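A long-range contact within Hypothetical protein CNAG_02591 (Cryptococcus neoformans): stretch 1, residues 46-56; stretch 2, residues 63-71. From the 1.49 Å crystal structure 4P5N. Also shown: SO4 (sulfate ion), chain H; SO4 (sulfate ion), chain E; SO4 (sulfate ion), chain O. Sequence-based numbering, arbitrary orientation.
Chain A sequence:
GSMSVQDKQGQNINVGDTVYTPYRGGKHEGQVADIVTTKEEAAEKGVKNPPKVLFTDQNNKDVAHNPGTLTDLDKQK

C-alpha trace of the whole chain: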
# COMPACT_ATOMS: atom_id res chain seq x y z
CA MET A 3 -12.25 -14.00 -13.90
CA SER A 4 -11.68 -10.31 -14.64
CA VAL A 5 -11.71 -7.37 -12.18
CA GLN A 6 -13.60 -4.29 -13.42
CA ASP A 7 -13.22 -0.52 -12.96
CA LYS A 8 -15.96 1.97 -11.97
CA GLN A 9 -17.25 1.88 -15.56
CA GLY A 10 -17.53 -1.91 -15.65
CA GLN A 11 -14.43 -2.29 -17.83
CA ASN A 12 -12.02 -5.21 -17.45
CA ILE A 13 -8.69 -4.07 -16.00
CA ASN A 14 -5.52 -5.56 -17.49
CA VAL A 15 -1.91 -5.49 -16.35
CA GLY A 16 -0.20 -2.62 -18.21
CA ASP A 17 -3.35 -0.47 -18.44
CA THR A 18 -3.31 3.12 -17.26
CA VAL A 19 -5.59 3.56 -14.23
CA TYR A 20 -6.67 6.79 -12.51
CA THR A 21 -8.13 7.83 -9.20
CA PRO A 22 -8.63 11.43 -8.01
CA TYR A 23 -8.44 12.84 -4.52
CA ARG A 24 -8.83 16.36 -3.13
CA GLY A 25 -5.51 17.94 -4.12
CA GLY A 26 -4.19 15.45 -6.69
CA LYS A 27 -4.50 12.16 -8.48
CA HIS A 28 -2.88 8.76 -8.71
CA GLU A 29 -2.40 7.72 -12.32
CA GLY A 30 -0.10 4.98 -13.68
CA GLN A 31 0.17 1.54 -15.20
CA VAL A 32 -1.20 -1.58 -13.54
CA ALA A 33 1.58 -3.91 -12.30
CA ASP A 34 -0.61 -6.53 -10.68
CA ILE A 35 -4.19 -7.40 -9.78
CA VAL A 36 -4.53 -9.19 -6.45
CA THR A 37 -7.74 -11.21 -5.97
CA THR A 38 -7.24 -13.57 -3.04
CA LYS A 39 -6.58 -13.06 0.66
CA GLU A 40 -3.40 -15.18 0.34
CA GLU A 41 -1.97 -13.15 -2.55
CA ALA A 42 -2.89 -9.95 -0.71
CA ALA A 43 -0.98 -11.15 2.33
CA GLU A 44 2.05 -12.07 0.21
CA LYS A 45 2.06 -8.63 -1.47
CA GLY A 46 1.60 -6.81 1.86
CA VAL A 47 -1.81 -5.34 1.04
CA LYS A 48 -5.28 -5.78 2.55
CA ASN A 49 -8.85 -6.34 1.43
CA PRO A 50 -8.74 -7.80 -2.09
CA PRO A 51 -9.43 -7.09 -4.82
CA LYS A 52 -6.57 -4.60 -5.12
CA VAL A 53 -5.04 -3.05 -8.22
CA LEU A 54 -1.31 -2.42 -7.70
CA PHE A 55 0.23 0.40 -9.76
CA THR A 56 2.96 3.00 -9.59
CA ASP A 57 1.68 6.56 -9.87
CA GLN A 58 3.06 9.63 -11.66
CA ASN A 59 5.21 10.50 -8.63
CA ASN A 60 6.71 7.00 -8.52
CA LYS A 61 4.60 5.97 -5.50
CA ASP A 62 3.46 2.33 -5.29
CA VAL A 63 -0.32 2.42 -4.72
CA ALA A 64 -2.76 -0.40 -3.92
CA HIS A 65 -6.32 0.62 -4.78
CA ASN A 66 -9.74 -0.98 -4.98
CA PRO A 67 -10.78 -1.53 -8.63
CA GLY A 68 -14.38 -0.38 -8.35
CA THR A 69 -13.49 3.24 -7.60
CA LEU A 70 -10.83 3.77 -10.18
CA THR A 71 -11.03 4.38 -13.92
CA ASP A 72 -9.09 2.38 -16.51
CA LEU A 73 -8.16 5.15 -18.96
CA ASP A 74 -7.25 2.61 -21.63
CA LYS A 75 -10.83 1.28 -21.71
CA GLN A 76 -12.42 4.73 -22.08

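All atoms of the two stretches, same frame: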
# COMPACT_ATOMS: atom_id res chain seq x y z
N GLY A 46 1.64 -7.80 0.79
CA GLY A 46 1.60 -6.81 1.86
C GLY A 46 0.46 -5.82 1.81
O GLY A 46 0.57 -4.72 2.35
N VAL A 47 -0.63 -6.20 1.15
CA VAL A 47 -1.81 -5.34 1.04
C VAL A 47 -3.00 -6.02 1.72
O VAL A 47 -2.90 -7.17 2.12
CB VAL A 47 -2.14 -4.94 -0.42
CG1 VAL A 47 -0.95 -4.23 -1.05
CG2 VAL A 47 -2.54 -6.14 -1.27
N LYS A 48 -4.10 -5.29 1.84
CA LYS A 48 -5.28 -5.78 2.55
C LYS A 48 -6.51 -5.65 1.68
O LYS A 48 -6.55 -4.80 0.77
CB LYS A 48 -5.51 -4.96 3.82
CG LYS A 48 -4.41 -5.06 4.86
CD LYS A 48 -4.63 -4.09 6.01
CE LYS A 48 -5.56 -4.66 7.06
NZ LYS A 48 -5.33 -3.98 8.35
N ASN A 49 -7.51 -6.47 1.99
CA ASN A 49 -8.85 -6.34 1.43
C ASN A 49 -8.86 -6.43 -0.11
O ASN A 49 -9.13 -5.44 -0.81
CB ASN A 49 -9.48 -5.03 1.91
CG ASN A 49 -10.86 -4.80 1.34
OD1 ASN A 49 -11.60 -5.76 1.05
ND2 ASN A 49 -11.22 -3.53 1.18
N PRO A 50 -8.59 -7.62 -0.65
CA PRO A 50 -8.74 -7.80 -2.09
C PRO A 50 -10.21 -7.66 -2.52
O PRO A 50 -11.12 -7.84 -1.70
CB PRO A 50 -8.22 -9.23 -2.31
CG PRO A 50 -8.52 -9.94 -1.01
CD PRO A 50 -8.25 -8.88 0.04
N PRO A 51 -10.45 -7.31 -3.79
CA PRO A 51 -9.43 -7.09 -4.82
C PRO A 51 -8.67 -5.77 -4.69
O PRO A 51 -9.22 -4.75 -4.22
CB PRO A 51 -10.23 -7.12 -6.13
CG PRO A 51 -11.61 -6.65 -5.73
CD PRO A 51 -11.82 -7.21 -4.32
N LYS A 52 -7.40 -5.80 -5.06
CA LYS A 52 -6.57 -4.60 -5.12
C LYS A 52 -5.84 -4.53 -6.44
O LYS A 52 -5.34 -5.54 -6.93
CB LYS A 52 -5.54 -4.58 -3.99
CG LYS A 52 -6.10 -4.19 -2.64
CD LYS A 52 -6.54 -2.73 -2.61
CE LYS A 52 -6.76 -2.29 -1.18
NZ LYS A 52 -8.05 -2.78 -0.62
N VAL A 53 -5.80 -3.33 -7.01
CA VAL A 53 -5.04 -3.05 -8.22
C VAL A 53 -3.75 -2.37 -7.74
O VAL A 53 -3.79 -1.35 -7.07
CB VAL A 53 -5.84 -2.12 -9.17
CG1 VAL A 53 -5.04 -1.76 -10.42
CG2 VAL A 53 -7.14 -2.79 -9.61
N LEU A 54 -2.61 -2.96 -8.09
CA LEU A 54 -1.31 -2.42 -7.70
C LEU A 54 -0.72 -1.68 -8.90
O LEU A 54 -0.60 -2.27 -9.97
CB LEU A 54 -0.34 -3.52 -7.25
CG LEU A 54 -0.81 -4.54 -6.20
CD1 LEU A 54 0.35 -5.32 -5.59
CD2 LEU A 54 -1.69 -3.95 -5.11
N PHE A 55 -0.39 -0.41 -8.70
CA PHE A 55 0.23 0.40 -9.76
C PHE A 55 1.16 1.44 -9.18
O PHE A 55 1.05 1.80 -8.01
CB PHE A 55 -0.83 1.07 -10.68
CG PHE A 55 -1.70 2.14 -10.01
CD1 PHE A 55 -2.79 1.81 -9.21
CD2 PHE A 55 -1.46 3.50 -10.27
CE1 PHE A 55 -3.61 2.81 -8.65
CE2 PHE A 55 -2.27 4.49 -9.73
CZ PHE A 55 -3.35 4.15 -8.92
N THR A 56 2.09 1.92 -10.00
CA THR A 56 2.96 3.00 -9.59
C THR A 56 2.44 4.29 -10.19
O THR A 56 2.18 4.34 -11.39
CB THR A 56 4.40 2.72 -10.05
OG1 THR A 56 4.83 1.49 -9.44
CG2 THR A 56 5.32 3.83 -9.64
N VAL A 63 1.05 2.28 -5.25
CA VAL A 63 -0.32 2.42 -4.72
C VAL A 63 -1.06 1.08 -4.85
O VAL A 63 -0.89 0.35 -5.82
CB VAL A 63 -1.10 3.52 -5.50
CG1 VAL A 63 -2.55 3.65 -5.04
CG2 VAL A 63 -0.38 4.86 -5.38
N ALA A 64 -1.86 0.75 -3.85
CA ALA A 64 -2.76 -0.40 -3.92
C ALA A 64 -4.17 0.13 -3.76
O ALA A 64 -4.50 0.72 -2.71
CB ALA A 64 -2.44 -1.41 -2.83
N HIS A 65 -5.01 -0.03 -4.79
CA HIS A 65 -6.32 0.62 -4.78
C HIS A 65 -7.43 -0.33 -5.19
O HIS A 65 -7.25 -1.17 -6.07
CB HIS A 65 -6.30 1.81 -5.75
CG HIS A 65 -7.36 2.84 -5.50
ND1 HIS A 65 -8.69 2.67 -5.86
CD2 HIS A 65 -7.29 4.06 -4.93
CE1 HIS A 65 -9.38 3.74 -5.52
NE2 HIS A 65 -8.55 4.61 -4.96
N ASN A 66 -8.60 -0.19 -4.57
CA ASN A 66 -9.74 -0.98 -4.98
C ASN A 66 -10.10 -0.70 -6.45
O ASN A 66 -10.03 0.43 -6.90
CB ASN A 66 -10.92 -0.64 -4.11
CG ASN A 66 -10.70 -1.02 -2.67
OD1 ASN A 66 -9.92 -1.93 -2.38
ND2 ASN A 66 -11.41 -0.36 -1.75
N PRO A 67 -10.53 -1.73 -7.19
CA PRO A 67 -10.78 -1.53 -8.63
C PRO A 67 -12.05 -0.75 -8.91
O PRO A 67 -12.12 -0.03 -9.91
CB PRO A 67 -10.93 -2.97 -9.16
CG PRO A 67 -11.31 -3.79 -7.94
CD PRO A 67 -10.57 -3.15 -6.80
N GLY A 68 -13.05 -0.90 -8.06
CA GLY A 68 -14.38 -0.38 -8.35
C GLY A 68 -14.52 1.12 -8.22
O GLY A 68 -15.57 1.68 -8.55
N THR A 69 -13.47 1.79 -7.75
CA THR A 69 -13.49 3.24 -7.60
C THR A 69 -12.36 3.88 -8.39
O THR A 69 -12.02 5.05 -8.20
CB THR A 69 -13.34 3.64 -6.13
OG1 THR A 69 -12.24 2.91 -5.58
CG2 THR A 69 -14.61 3.30 -5.38
N LEU A 70 -11.75 3.12 -9.28
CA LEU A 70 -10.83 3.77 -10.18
C LEU A 70 -11.31 3.66 -11.61
O LEU A 70 -12.24 2.91 -11.90
CB LEU A 70 -9.40 3.31 -9.98
CG LEU A 70 -9.11 1.83 -10.06
CD1 LEU A 70 -9.37 1.28 -11.46
CD2 LEU A 70 -7.68 1.48 -9.66
N THR A 71 -10.68 4.42 -12.51
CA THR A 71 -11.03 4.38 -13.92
C THR A 71 -9.86 3.87 -14.74
O THR A 71 -8.74 4.34 -14.57
CB THR A 71 -11.45 5.78 -14.42
OG1 THR A 71 -12.54 6.24 -13.62
CG2 THR A 71 -11.90 5.76 -15.90
S SO4 H . -9.57 -0.25 1.49
O1 SO4 H . -9.45 0.69 2.63
O2 SO4 H . -8.77 0.21 0.32
O3 SO4 H . -10.99 -0.43 1.12
O4 SO4 H . -8.96 -1.54 1.91
S SO4 E . -12.00 3.30 -2.32
O1 SO4 E . -12.53 3.36 -0.93
O2 SO4 E . -12.53 4.50 -3.00
O3 SO4 E . -12.53 2.08 -3.03
O4 SO4 E . -10.52 3.43 -2.27
S SO4 O . -3.48 -4.57 10.96
O1 SO4 O . -4.94 -4.58 11.18
O2 SO4 O . -2.96 -3.24 11.31
O3 SO4 O . -3.19 -4.81 9.54
O4 SO4 O . -2.81 -5.61 11.78

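What fills the apolar centre? Phe-55, Val-53, Val-63 and His-65 project from the same face of the sheet. Val-63 lies over one face of the Phe-55 ring, its CB 4.2 Å from the ring centroid in a CH-pi contact, while His-65 CB sits at the ring edge. Beyond the strand, Leu-70 turns back so that its CD2 lies 4.1 Å from Val-53 CB, and Pro-67 CB packs 3.8 Å from Val-53 CG2.

What holds the backbones together? Strands 52-56 and 63-65 run antiparallel. Val-53 N donates to His-65 O at 2.8 Å and His-65 N to Val-53 O at 2.9 Å; Phe-55 N donates to Val-63 O at 3.0 Å and Val-63 N to Phe-55 O at 2.8 Å. Between them, Leu-54 and Ala-64 form a non-hydrogen-bonded pair, and their side chains share the other face: Leu-54 CD2 and Val-47 CG1 approach Ala-64 CB at 3.5 and 3.7 Å.

How does the contact end in polar chemistry? Lys-52 NZ donates to Asn-66 OD1 at 2.7 Å and to the carbonyls of Lys-48 and Asn-49, tying the loop before its strand to the other stretch; its positively charged ammonium has several N-H groups to share among carbonyl oxygens and the anionic sulfate. The sulfate of chain H extends this network, accepting hydrogen bonds from Lys-52 NZ, Asn-49 ND2 and Asn-66 ND2.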